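Local coordinates for protein SAP-like pentraxin (Limulus polyphemus, PDB 3FLP) that binds two calcium ions per subunit and, as an invertebrate pentraxin lectin that stacks in pairs of heptameric rings, probably recognises sugars, at residues Asp110-Val115 with Thr124-Gly129; Leu76-Asn81 with His104-Val109; Gln33-Gln38 with Glu171-His176; Asp59-Thr64 with His132-Gly137; Ile88-Glu93 with Val115-Ser120. All coordinates share one frame; numbering follows the deposited sequence.

Contact 1. Residues Asp110-Val115 with Thr124-Gly129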
# COMPACT_ATOMS: atom_id res chain seq x y z
N ASP A 110 -13.38 -25.88 41.58
CA ASP A 110 -12.35 -26.53 42.38
C ASP A 110 -12.08 -25.80 43.70
O ASP A 110 -11.30 -26.27 44.51
CB ASP A 110 -11.04 -26.63 41.56
CG ASP A 110 -10.42 -25.27 41.24
OD1 ASP A 110 -11.07 -24.22 41.48
OD2 ASP A 110 -9.28 -25.26 40.72
N GLY A 111 -12.76 -24.67 43.90
CA GLY A 111 -12.58 -23.91 45.13
C GLY A 111 -11.25 -23.17 45.23
O GLY A 111 -10.78 -22.87 46.32
N ARG A 112 -10.64 -22.88 44.08
CA ARG A 112 -9.37 -22.17 44.08
C ARG A 112 -9.51 -20.67 43.91
O ARG A 112 -10.29 -20.18 43.09
CB ARG A 112 -8.45 -22.71 42.98
CG ARG A 112 -7.15 -21.93 42.84
CD ARG A 112 -6.17 -22.62 41.91
NE ARG A 112 -5.78 -23.93 42.41
CZ ARG A 112 -4.91 -24.73 41.82
NH1 ARG A 112 -4.33 -24.37 40.68
NH2 ARG A 112 -4.62 -25.91 42.36
N MET A 113 -8.73 -19.94 44.69
CA MET A 113 -8.70 -18.48 44.65
C MET A 113 -7.28 -18.06 44.28
O MET A 113 -6.32 -18.65 44.75
CB MET A 113 -9.06 -17.90 46.02
CG MET A 113 -8.61 -16.45 46.23
SD MET A 113 -8.65 -15.94 47.96
CE MET A 113 -7.96 -14.26 47.87
N ALA A 114 -7.17 -17.06 43.43
CA ALA A 114 -5.86 -16.56 43.01
C ALA A 114 -5.97 -15.05 42.79
O ALA A 114 -6.98 -14.57 42.26
CB ALA A 114 -5.41 -17.25 41.72
N VAL A 115 -4.96 -14.31 43.22
CA VAL A 115 -4.97 -12.87 43.04
C VAL A 115 -3.71 -12.43 42.31
O VAL A 115 -2.67 -13.09 42.39
CB VAL A 115 -5.09 -12.11 44.39
CG1 VAL A 115 -6.36 -12.53 45.10
CG2 VAL A 115 -3.87 -12.37 45.25
N THR A 124 -2.00 -18.40 45.57
CA THR A 124 -3.33 -18.99 45.52
C THR A 124 -3.75 -19.53 46.88
O THR A 124 -2.94 -19.63 47.80
CB THR A 124 -3.38 -20.16 44.52
OG1 THR A 124 -2.48 -21.19 44.96
CG2 THR A 124 -2.94 -19.70 43.12
N MET A 125 -5.03 -19.86 46.99
CA MET A 125 -5.58 -20.41 48.21
C MET A 125 -6.67 -21.42 47.86
O MET A 125 -7.48 -21.19 46.95
CB MET A 125 -6.15 -19.29 49.09
CG MET A 125 -6.55 -19.76 50.48
SD MET A 125 -6.64 -18.40 51.64
CE MET A 125 -4.90 -18.15 51.97
N GLU A 126 -6.67 -22.55 48.57
CA GLU A 126 -7.64 -23.60 48.32
C GLU A 126 -8.86 -23.48 49.22
O GLU A 126 -8.88 -22.69 50.16
CB GLU A 126 -6.99 -24.97 48.53
CG GLU A 126 -5.84 -25.28 47.57
CD GLU A 126 -6.23 -25.14 46.11
OE1 GLU A 126 -7.31 -25.65 45.73
OE2 GLU A 126 -5.46 -24.54 45.34
N ASN A 127 -9.88 -24.26 48.89
CA ASN A 127 -11.11 -24.30 49.66
C ASN A 127 -11.80 -22.97 49.89
O ASN A 127 -12.19 -22.64 51.01
CB ASN A 127 -10.83 -25.02 50.97
CG ASN A 127 -10.39 -26.45 50.75
OD1 ASN A 127 -11.16 -27.27 50.25
ND2 ASN A 127 -9.14 -26.76 51.09
N VAL A 128 -11.96 -22.20 48.81
CA VAL A 128 -12.67 -20.93 48.88
C VAL A 128 -13.93 -21.08 48.04
O VAL A 128 -13.87 -21.09 46.81
CB VAL A 128 -11.84 -19.75 48.31
CG1 VAL A 128 -12.66 -18.48 48.36
CG2 VAL A 128 -10.55 -19.57 49.11
N GLY A 129 -15.07 -21.23 48.72
CA GLY A 129 -16.34 -21.39 48.02
C GLY A 129 -16.36 -22.62 47.13
O GLY A 129 -16.98 -22.62 46.08
O HOH W 1 -9.83 -25.79 46.54
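Val-128 N donates to Gly-111 O over 2.8 Å in a nearly straight bond (172° at the hydrogen). Close by, one water gives its protons to Asp-110 O and Glu-126 OE1 and accepts from Asn-127 N at 2.8 Å, which bridges the two diverging chains. Farther in, Met-113 and Met-125 form an antiparallel hydrogen-bonded pair, the N of each donating to the O of the other at 2.9 Å. Ala-114 and Thr-124 follow as a non-hydrogen-bonded pair, with Ala-114 CB 3.8 Å from Thr-124 CG2. The side chains of Arg-112 and Glu-126 lie alongside and point the same way. A bend at chi3 (-62°) sets Arg-112 NE 3.0 Å from Glu-126 OE2, a salt bridge whose hydrogen bond is weak; Arg-112 NH2 has a second acid, Glu-95 of a neighbouring subunit. Met-113 CB meets Val-128 CG2 at 3.8 Å, and both side chains continue onto Leu-78 of strand 73-80. Arg-112 N also donates to Asp-110 OD1, an Asx turn just ahead of the paired residues. This is the open end of the beta hairpin 112-117/120-125, at the margin of one sheet of the pentraxin beta sandwich.

Contact 2. Residues Leu76-Asn81 with His104-Val109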
# COMPACT_ATOMS: atom_id res chain seq x y z
N LEU A 76 -4.65 -8.75 49.35
CA LEU A 76 -5.90 -8.83 48.62
C LEU A 76 -6.79 -9.91 49.22
O LEU A 76 -6.36 -11.04 49.41
CB LEU A 76 -5.64 -9.11 47.13
CG LEU A 76 -4.81 -8.05 46.41
CD1 LEU A 76 -4.45 -8.54 45.01
CD2 LEU A 76 -5.60 -6.74 46.34
N GLY A 77 -8.03 -9.53 49.51
CA GLY A 77 -8.94 -10.48 50.10
C GLY A 77 -10.15 -10.82 49.26
O GLY A 77 -10.55 -10.07 48.37
N LEU A 78 -10.72 -11.98 49.55
CA LEU A 78 -11.89 -12.47 48.86
C LEU A 78 -12.81 -13.17 49.86
O LEU A 78 -12.35 -13.87 50.76
CB LEU A 78 -11.50 -13.45 47.76
CG LEU A 78 -12.67 -14.10 47.01
CD1 LEU A 78 -13.46 -13.02 46.27
CD2 LEU A 78 -12.14 -15.15 46.03
N GLN A 79 -14.11 -12.98 49.69
CA GLN A 79 -15.09 -13.63 50.53
C GLN A 79 -16.16 -14.16 49.58
O GLN A 79 -16.63 -13.44 48.71
CB GLN A 79 -15.68 -12.64 51.55
CG GLN A 79 -16.93 -13.17 52.24
CD GLN A 79 -17.41 -12.31 53.41
OE1 GLN A 79 -18.56 -12.43 53.83
NE2 GLN A 79 -16.54 -11.46 53.93
N VAL A 80 -16.50 -15.44 49.73
CA VAL A 80 -17.52 -16.07 48.89
C VAL A 80 -18.56 -16.76 49.77
O VAL A 80 -18.22 -17.49 50.70
CB VAL A 80 -16.91 -17.11 47.92
CG1 VAL A 80 -18.03 -17.76 47.09
CG2 VAL A 80 -15.89 -16.46 47.01
N ASN A 81 -19.82 -16.52 49.45
CA ASN A 81 -20.94 -17.11 50.19
C ASN A 81 -20.79 -16.96 51.70
O ASN A 81 -20.87 -17.94 52.45
CB ASN A 81 -21.11 -18.58 49.81
CG ASN A 81 -22.50 -19.11 50.16
OD1 ASN A 81 -23.50 -18.48 49.83
ND2 ASN A 81 -22.56 -20.27 50.80
N HIS A 104 -8.87 -10.51 40.88
CA HIS A 104 -9.25 -11.62 41.74
C HIS A 104 -9.80 -12.72 40.85
O HIS A 104 -10.73 -12.48 40.08
CB HIS A 104 -10.34 -11.20 42.74
CG HIS A 104 -9.86 -10.33 43.85
ND1 HIS A 104 -9.41 -9.04 43.65
CD2 HIS A 104 -9.80 -10.55 45.19
CE1 HIS A 104 -9.10 -8.50 44.82
NE2 HIS A 104 -9.33 -9.39 45.76
N VAL A 105 -9.24 -13.91 40.97
CA VAL A 105 -9.69 -15.06 40.18
C VAL A 105 -10.31 -16.09 41.12
O VAL A 105 -9.65 -16.57 42.05
CB VAL A 105 -8.49 -15.69 39.44
CG1 VAL A 105 -8.89 -17.02 38.81
CG2 VAL A 105 -7.98 -14.72 38.37
N TRP A 106 -11.57 -16.44 40.87
CA TRP A 106 -12.26 -17.41 41.71
C TRP A 106 -12.93 -18.51 40.91
O TRP A 106 -13.60 -18.25 39.91
CB TRP A 106 -13.33 -16.75 42.57
CG TRP A 106 -14.15 -17.76 43.33
CD1 TRP A 106 -13.73 -18.54 44.37
CD2 TRP A 106 -15.51 -18.14 43.07
NE1 TRP A 106 -14.74 -19.38 44.78
CE2 TRP A 106 -15.84 -19.16 44.00
CE3 TRP A 106 -16.47 -17.72 42.15
CZ2 TRP A 106 -17.10 -19.76 44.03
CZ3 TRP A 106 -17.73 -18.32 42.18
CH2 TRP A 106 -18.03 -19.33 43.12
N SER A 107 -12.77 -19.75 41.38
CA SER A 107 -13.38 -20.89 40.73
C SER A 107 -14.10 -21.74 41.76
O SER A 107 -13.46 -22.32 42.64
CB SER A 107 -12.31 -21.73 40.03
OG SER A 107 -12.90 -22.84 39.38
N GLY A 108 -15.42 -21.80 41.66
CA GLY A 108 -16.18 -22.61 42.59
C GLY A 108 -16.11 -24.07 42.20
O GLY A 108 -16.46 -24.95 42.99
N VAL A 109 -15.66 -24.34 40.98
CA VAL A 109 -15.55 -25.71 40.50
C VAL A 109 -14.54 -26.48 41.34
O VAL A 109 -14.82 -27.60 41.76
CB VAL A 109 -15.12 -25.77 39.00
CG1 VAL A 109 -15.08 -27.20 38.54
CG2 VAL A 109 -16.09 -24.97 38.13
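Strands 76-80 and 104-107 run roughly the same way in two facing sheets, their axes 8.8 Å apart at closest approach and crossing at -30°, with the CA atoms of Leu-78 and His-104 at 7.6 Å. Leu-76, Leu-78 and Val-80 from one strand and His-104 and Trp-106 from the other point at the opposing sheet. His-104 reaches across with its ring, and NE2 donates to Gly-77 O at 3.0 Å. The carbonyl oxygen stands at the ring edge, near its plane, but the bond is weak because it is strongly bent at the hydrogen (124°). Leu-76 and Leu-78, the residues before and after Gly-77, border the same imidazole, Leu-76 CB lying 3.9 Å from His-104 NE2. This is the hydrophobic core of the two-sheet, jelly-roll-like sandwich of pentraxins, related to the concanavalin fold, and His-104 is a polar group buried within it. Farther along, Leu-78 crosses Trp-106 at about a right angle, CD2 touching Trp-106 CB at 4.0 Å. Val-80 and Trp-106 reach toward each other tip to tip. Val-80 CG2 sits over one face of the indole, 3.9 Å from the centroid of its five-membered ring, in a CH-pi contact, while Val-80 CG1 reaches Trp-106 CZ2 at 3.8 Å. The opposite face of the indole is met by the backbone N of Gly-108, toward the rim. Trp-106 NE1 hydrogen-bonds to Val-128 O, a bond that fixes the indole at its polar edge while Val-80 presses on its face.

Contact 3. Residues Gln33-Gln38 with Glu171-His176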
# COMPACT_ATOMS: atom_id res chain seq x y z
N GLN A 33 -17.87 -19.50 38.39
CA GLN A 33 -16.52 -18.94 38.37
C GLN A 33 -16.61 -17.44 38.12
O GLN A 33 -17.56 -16.96 37.49
CB GLN A 33 -15.68 -19.56 37.25
CG GLN A 33 -15.46 -21.06 37.35
CD GLN A 33 -14.70 -21.60 36.16
OE1 GLN A 33 -15.07 -21.37 35.00
NE2 GLN A 33 -13.63 -22.34 36.42
N LEU A 34 -15.62 -16.70 38.59
CA LEU A 34 -15.64 -15.26 38.39
C LEU A 34 -14.24 -14.66 38.47
O LEU A 34 -13.45 -15.01 39.35
CB LEU A 34 -16.54 -14.61 39.44
CG LEU A 34 -17.15 -13.25 39.11
CD1 LEU A 34 -18.15 -13.39 37.96
CD2 LEU A 34 -17.85 -12.71 40.35
N THR A 35 -13.94 -13.78 37.53
CA THR A 35 -12.66 -13.09 37.52
C THR A 35 -12.98 -11.59 37.47
O THR A 35 -13.66 -11.13 36.54
CB THR A 35 -11.77 -13.45 36.30
OG1 THR A 35 -11.43 -14.85 36.35
CG2 THR A 35 -10.48 -12.63 36.31
N VAL A 36 -12.52 -10.85 38.47
CA VAL A 36 -12.77 -9.42 38.54
C VAL A 36 -11.42 -8.70 38.47
O VAL A 36 -10.57 -8.87 39.35
CB VAL A 36 -13.50 -9.03 39.85
CG1 VAL A 36 -13.75 -7.51 39.88
CG2 VAL A 36 -14.83 -9.79 39.95
N CYS A 37 -11.23 -7.92 37.41
CA CYS A 37 -9.99 -7.18 37.20
C CYS A 37 -10.32 -5.69 37.09
O CYS A 37 -11.37 -5.31 36.57
CB CYS A 37 -9.33 -7.61 35.89
SG CYS A 37 -8.33 -9.13 35.69
N GLN A 38 -9.43 -4.84 37.59
CA GLN A 38 -9.62 -3.39 37.49
C GLN A 38 -8.37 -2.63 37.91
O GLN A 38 -7.47 -3.18 38.54
CB GLN A 38 -10.82 -2.90 38.33
CG GLN A 38 -10.53 -2.66 39.81
CD GLN A 38 -10.80 -3.88 40.66
OE1 GLN A 38 -11.95 -4.19 40.97
NE2 GLN A 38 -9.74 -4.59 41.02
N GLU A 171 -15.57 -16.73 34.13
CA GLU A 171 -14.62 -17.82 33.97
C GLU A 171 -13.43 -17.53 34.87
O GLU A 171 -13.28 -16.41 35.35
CB GLU A 171 -14.14 -17.92 32.51
CG GLU A 171 -15.23 -18.36 31.53
CD GLU A 171 -14.67 -19.09 30.31
OE1 GLU A 171 -13.75 -19.91 30.49
OE2 GLU A 171 -15.16 -18.85 29.19
N ALA A 172 -12.61 -18.55 35.13
CA ALA A 172 -11.43 -18.38 35.97
C ALA A 172 -10.21 -18.24 35.06
O ALA A 172 -9.60 -19.23 34.68
CB ALA A 172 -11.26 -19.57 36.89
N LEU A 173 -9.88 -16.99 34.72
CA LEU A 173 -8.75 -16.69 33.86
C LEU A 173 -7.43 -17.29 34.35
O LEU A 173 -7.18 -17.39 35.55
CB LEU A 173 -8.63 -15.17 33.70
CG LEU A 173 -9.37 -14.53 32.51
CD1 LEU A 173 -10.82 -14.94 32.49
CD2 LEU A 173 -9.25 -13.01 32.59
N THR A 174 -6.58 -17.70 33.40
CA THR A 174 -5.29 -18.27 33.74
C THR A 174 -4.29 -17.16 34.09
O THR A 174 -4.53 -15.98 33.84
CB THR A 174 -4.68 -19.07 32.57
OG1 THR A 174 -4.41 -18.17 31.48
CG2 THR A 174 -5.64 -20.19 32.10
N THR A 175 -3.17 -17.56 34.65
CA THR A 175 -2.11 -16.64 35.02
C THR A 175 -1.66 -15.85 33.80
O THR A 175 -1.50 -14.63 33.86
CB THR A 175 -0.92 -17.41 35.63
OG1 THR A 175 -1.29 -17.87 36.93
CG2 THR A 175 0.32 -16.54 35.72
N HIS A 176 -1.48 -16.54 32.67
CA HIS A 176 -1.05 -15.87 31.44
C HIS A 176 -2.09 -14.86 30.96
O HIS A 176 -1.74 -13.76 30.53
CB HIS A 176 -0.79 -16.89 30.33
CG HIS A 176 -0.60 -16.25 28.98
ND1 HIS A 176 0.46 -15.42 28.69
CD2 HIS A 176 -1.37 -16.29 27.86
CE1 HIS A 176 0.34 -14.97 27.45
NE2 HIS A 176 -0.76 -15.48 26.93
O HOH W 2 -12.25 -21.17 33.73
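With chi1 at -64°, Thr-35 carries OG1 anti to its carbonyl carbon and CG2 anti to its backbone N, which turns the hydroxyl to the chain at Glu-171 and Leu-173. The hydroxyl is gripped twice: Thr-35 OG1 donates to Glu-171 O at 2.6 Å, in the carbonyl plane on a lone pair, and accepts from Leu-173 N at 3.1 Å along a line close to straight (164°). Its methyl packs too, Thr-35 CG2 lying 3.9 Å from Leu-173 CD2 as the two side chains cross at about a right angle. Two residues earlier, the extended Gln-33 stretches past the same chain, and its NE2 touches Ala-172 CB at 3.7 Å. A water that accepts from Ala-172 N at 3.0 Å lies 3.1 Å from Gln-33 OE1. The polar ends lead on into the assembly: Gln-33 NE2 bonds to Gly-97 O, and Glu-171 OE1 to Trp-99 NE1, both of a neighbouring subunit. The doubly bonded threonine, with Gln-33 beside it, ties strand 33-42 to the loop that leads, through the N-cap Thr-174, into helix 175-182, the helix that packs on one sheet of the sandwich in the pentraxin fold.

Contact 4. Residues Asp59-Thr64 with His132-Gly137. With CA (calcium ion), chain O.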
# COMPACT_ATOMS: atom_id res chain seq x y z
N ASP A 59 -26.32 -11.45 51.26
CA ASP A 59 -25.71 -10.17 50.96
C ASP A 59 -24.21 -10.26 50.69
O ASP A 59 -23.60 -9.33 50.16
CB ASP A 59 -25.98 -9.16 52.10
CG ASP A 59 -25.38 -9.59 53.44
OD1 ASP A 59 -25.63 -10.73 53.88
OD2 ASP A 59 -24.67 -8.76 54.06
N ASN A 60 -23.61 -11.40 51.06
CA ASN A 60 -22.18 -11.61 50.88
C ASN A 60 -21.84 -12.75 49.91
O ASN A 60 -21.08 -13.65 50.24
CB ASN A 60 -21.54 -11.87 52.25
CG ASN A 60 -21.58 -10.65 53.17
OD1 ASN A 60 -22.36 -9.71 52.95
ND2 ASN A 60 -20.74 -10.65 54.20
N GLN A 61 -22.41 -12.70 48.71
CA GLN A 61 -22.16 -13.73 47.70
C GLN A 61 -20.71 -13.72 47.22
O GLN A 61 -20.08 -14.77 47.12
CB GLN A 61 -23.11 -13.54 46.51
CG GLN A 61 -24.51 -14.08 46.74
CD GLN A 61 -24.59 -15.60 46.60
OE1 GLN A 61 -23.56 -16.29 46.56
NE2 GLN A 61 -25.80 -16.13 46.53
N PHE A 62 -20.20 -12.54 46.93
CA PHE A 62 -18.83 -12.41 46.43
C PHE A 62 -18.35 -11.00 46.76
O PHE A 62 -18.97 -10.02 46.34
CB PHE A 62 -18.83 -12.66 44.93
CG PHE A 62 -17.47 -12.75 44.33
CD1 PHE A 62 -16.75 -11.61 44.02
CD2 PHE A 62 -16.92 -14.00 44.05
CE1 PHE A 62 -15.50 -11.70 43.44
CE2 PHE A 62 -15.67 -14.09 43.47
CZ PHE A 62 -14.96 -12.94 43.16
N ILE A 63 -17.27 -10.89 47.52
CA ILE A 63 -16.76 -9.57 47.88
C ILE A 63 -15.25 -9.51 47.86
O ILE A 63 -14.57 -10.33 48.48
CB ILE A 63 -17.23 -9.14 49.30
CG1 ILE A 63 -18.38 -10.02 49.78
CG2 ILE A 63 -17.68 -7.69 49.26
CD1 ILE A 63 -18.80 -9.73 51.20
N THR A 64 -14.72 -8.53 47.14
CA THR A 64 -13.28 -8.33 47.05
C THR A 64 -12.90 -7.19 47.98
O THR A 64 -13.71 -6.30 48.24
CB THR A 64 -12.83 -7.95 45.62
OG1 THR A 64 -13.46 -6.72 45.23
CG2 THR A 64 -13.19 -9.06 44.62
N HIS A 132 -19.46 -24.11 45.47
CA HIS A 132 -20.47 -23.06 45.52
C HIS A 132 -20.75 -22.43 44.17
O HIS A 132 -19.83 -22.18 43.38
CB HIS A 132 -20.07 -21.95 46.49
CG HIS A 132 -21.08 -20.84 46.58
ND1 HIS A 132 -22.31 -21.01 47.17
CD2 HIS A 132 -21.05 -19.57 46.13
CE1 HIS A 132 -23.00 -19.88 47.08
NE2 HIS A 132 -22.25 -18.99 46.45
N GLN A 133 -22.02 -22.18 43.91
CA GLN A 133 -22.46 -21.53 42.68
C GLN A 133 -23.24 -20.30 43.10
O GLN A 133 -24.22 -20.40 43.82
CB GLN A 133 -23.39 -22.44 41.87
CG GLN A 133 -22.69 -23.61 41.20
CD GLN A 133 -23.65 -24.40 40.33
OE1 GLN A 133 -24.38 -23.83 39.51
NE2 GLN A 133 -23.64 -25.73 40.49
N ILE A 134 -22.79 -19.13 42.66
CA ILE A 134 -23.48 -17.90 43.01
C ILE A 134 -24.83 -17.91 42.29
O ILE A 134 -24.89 -17.97 41.06
CB ILE A 134 -22.65 -16.66 42.58
CG1 ILE A 134 -21.31 -16.68 43.33
CG2 ILE A 134 -23.42 -15.38 42.88
CD1 ILE A 134 -20.35 -15.62 42.88
N SER A 135 -25.91 -17.87 43.06
CA SER A 135 -27.24 -17.89 42.49
C SER A 135 -27.50 -16.67 41.60
O SER A 135 -26.92 -15.60 41.81
CB SER A 135 -28.29 -17.99 43.60
OG SER A 135 -27.88 -17.26 44.74
N ALA A 136 -28.35 -16.86 40.60
CA ALA A 136 -28.70 -15.82 39.64
C ALA A 136 -29.34 -14.61 40.29
O ALA A 136 -30.02 -14.73 41.32
CB ALA A 136 -29.64 -16.40 38.59
N GLY A 137 -29.14 -13.45 39.69
CA GLY A 137 -29.74 -12.23 40.21
C GLY A 137 -28.91 -11.40 41.17
O GLY A 137 -29.46 -10.58 41.89
CA CA O . -22.57 -7.60 53.93
O HOH W 3 -21.33 -8.15 55.84
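The imidazole of His-132 meets Gln-61 edge-on: Gln-61 OE1 lies practically in the ring plane and takes the NE2 proton at 3.0 Å, with 155° at the hydrogen. His-132 NE2 lies in turn in the plane of the Gln-61 carbonyl, although the amide and ring planes are turned 33° from each other. The Gln-61 chain is bent at chi2 (-78°), which folds CD round toward the loop 132-137. The other end of the amide, NE2, lies 3.0 Å from Ser-135 OG at an angle too poor for a hydrogen bond, and bonds instead to Thr-55 OG1, so both ends of this buried amide are held. Ile-134 runs past Gln-61 in the opposite direction, with CG2 3.8 Å from Gln-61 OE1. Its far tip, Ile-134 CD1, touches Phe-62 CB at 3.9 Å, where the two side chains cross obliquely. Gln-61 and Phe-62 together face Cys-53 in a classic beta bulge, at a corner of the chain directly after the metal ligands Asp-59 and Asn-60. Asp-59 OD2 binds the calcium ion at 2.4 Å and Asn-60 OD1 at 2.3 Å, while a metal-bound water accepts from Asn-60 ND2 at 3.0 Å. Asn-60 ND2 also bonds to Gln-79 OE1, a second-shell bond consistent with holding this ligand in orientation. Glu-145, Gln-146 and Asp-147 complete this site, one of the two neighbouring calcium sites of the pentraxin subunit, and the loop 132-137 packs against the bulge behind it.

Contact 5. Residues Ile88-Glu93 with Val115-Ser120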
# COMPACT_ATOMS: atom_id res chain seq x y z
N ILE A 88 -4.43 -12.95 50.59
CA ILE A 88 -3.21 -13.39 49.95
C ILE A 88 -2.35 -12.14 49.81
O ILE A 88 -2.80 -11.13 49.24
CB ILE A 88 -3.46 -13.99 48.56
CG1 ILE A 88 -4.26 -15.29 48.69
CG2 ILE A 88 -2.13 -14.24 47.86
CD1 ILE A 88 -4.57 -15.96 47.38
N SER A 89 -1.13 -12.19 50.34
CA SER A 89 -0.27 -11.03 50.25
C SER A 89 0.49 -10.98 48.93
O SER A 89 0.83 -12.01 48.35
CB SER A 89 0.70 -10.97 51.45
OG SER A 89 1.53 -12.10 51.50
N CYS A 90 0.70 -9.76 48.44
CA CYS A 90 1.40 -9.53 47.19
C CYS A 90 2.75 -8.89 47.46
O CYS A 90 2.86 -7.95 48.25
CB CYS A 90 0.57 -8.61 46.29
SG CYS A 90 -0.95 -9.33 45.57
N PRO A 91 3.81 -9.38 46.79
CA PRO A 91 5.17 -8.85 46.96
C PRO A 91 5.36 -7.51 46.28
O PRO A 91 6.20 -7.37 45.39
CB PRO A 91 6.03 -9.94 46.32
CG PRO A 91 5.19 -10.34 45.15
CD PRO A 91 3.78 -10.42 45.74
N ILE A 92 4.58 -6.51 46.69
CA ILE A 92 4.69 -5.19 46.11
C ILE A 92 4.34 -4.14 47.15
O ILE A 92 3.36 -4.26 47.88
CB ILE A 92 3.75 -5.02 44.87
CG1 ILE A 92 3.97 -3.64 44.24
CG2 ILE A 92 2.30 -5.19 45.26
CD1 ILE A 92 3.24 -3.44 42.91
N GLU A 93 5.18 -3.11 47.25
CA GLU A 93 4.94 -2.05 48.21
C GLU A 93 3.94 -1.06 47.64
O GLU A 93 4.12 -0.56 46.53
CB GLU A 93 6.24 -1.34 48.57
CG GLU A 93 6.03 -0.20 49.56
CD GLU A 93 7.27 0.13 50.36
OE1 GLU A 93 8.35 0.29 49.74
OE2 GLU A 93 7.17 0.23 51.60
N VAL A 115 -4.96 -14.31 43.22
CA VAL A 115 -4.97 -12.87 43.04
C VAL A 115 -3.71 -12.43 42.31
O VAL A 115 -2.67 -13.09 42.39
CB VAL A 115 -5.09 -12.11 44.39
CG1 VAL A 115 -6.36 -12.53 45.10
CG2 VAL A 115 -3.87 -12.37 45.25
N TYR A 116 -3.82 -11.31 41.61
CA TYR A 116 -2.72 -10.77 40.84
C TYR A 116 -2.55 -9.28 41.03
O TYR A 116 -3.53 -8.53 41.14
CB TYR A 116 -2.95 -11.06 39.36
CG TYR A 116 -3.09 -12.53 39.03
CD1 TYR A 116 -4.27 -13.23 39.32
CD2 TYR A 116 -2.04 -13.23 38.46
CE1 TYR A 116 -4.37 -14.59 39.04
CE2 TYR A 116 -2.13 -14.57 38.18
CZ TYR A 116 -3.30 -15.25 38.47
OH TYR A 116 -3.36 -16.59 38.19
N ALA A 117 -1.29 -8.83 41.08
CA ALA A 117 -0.98 -7.42 41.23
C ALA A 117 -0.12 -7.04 40.03
O ALA A 117 0.91 -7.66 39.78
CB ALA A 117 -0.22 -7.19 42.53
N ASN A 118 -0.56 -6.03 39.29
CA ASN A 118 0.15 -5.56 38.10
C ASN A 118 0.44 -6.69 37.11
O ASN A 118 1.51 -6.73 36.49
CB ASN A 118 1.45 -4.85 38.51
CG ASN A 118 1.19 -3.47 39.09
OD1 ASN A 118 0.10 -2.91 38.92
ND2 ASN A 118 2.19 -2.90 39.76
N GLY A 119 -0.52 -7.60 36.96
CA GLY A 119 -0.36 -8.69 36.02
C GLY A 119 0.48 -9.87 36.47
O GLY A 119 0.68 -10.81 35.70
N SER A 120 0.97 -9.85 37.71
CA SER A 120 1.78 -10.96 38.21
C SER A 120 1.07 -11.69 39.34
O SER A 120 0.43 -11.08 40.18
CB SER A 120 3.14 -10.46 38.73
OG SER A 120 3.95 -9.99 37.67
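Ile-88 opens the contact by placing CG2 3.7 Å from Val-115 CG2, the two side chains sliding past each other in opposite directions. Val-115 CG1 is anti to the carbonyl carbon (chi1 -59°), leaving CG2 between the backbone N and the carbonyl carbon; this methyl also meets Ile-88 CB. Cys-90 follows, two residues on and again directed at the other strand. Its SG lies 3.8 Å from Ala-117 CB and 4.2 Å from Val-115 CG2, and is joined to Cys-122 on strand 120-125 by a disulfide. At Pro-91 the chain turns a corner through an inverse gamma turn, in which Ile-92 N gives a weak bond to Cys-90 O at 2.7 Å. The turn brings Ile-92 back over the end of the partner strand, where its CG2 approaches Ala-117 CB at 4.2 Å. Ile-92 CD1, at the end of an extended chi2 (173°), comes to 3.4 Å from Asn-118 ND2, and the two side chains cross at about a right angle. The other end of that amide, Asn-118 OD1, accepts from His-101 N. Asn-118 and Gly-119, both with positive phi, form the centre of the type I' turn from Ala-117 to Ser-120, closed by Ala-117 N bonding to Ser-120 O at 3.0 Å and by the reverse bond. Strands 88-90 and 115-117, their axes 8.0 Å apart at closest approach and 16° from parallel, belong to the two facing sheets of the pentraxin sandwich, here packed apolar side to apolar side and covalently stitched by a disulfide from sheet to sheet.

From the N terminus, segment 33-38, on strand 33-42, opens the widest loop, which contact 3 closes only at 171-176; every other contact nests inside it. Residues 59-64 then open contact 4, closed at 132-137, and contacts 2, 5 and 1 lie within that span. Contact 2 links 76-81 to 104-109 and is complete before contact 1 starts at 110-115. Contact 5, from 88-93 to 115-120, crosses both, sharing Val-115 with contact 1. Contacts 2 and 5 bring the two sheets face to face, contact 1 pairs neighbouring strands of one sheet, contact 4 fastens the loop behind a calcium site, and contact 3 joins the strand to the helix approach at a subunit boundary.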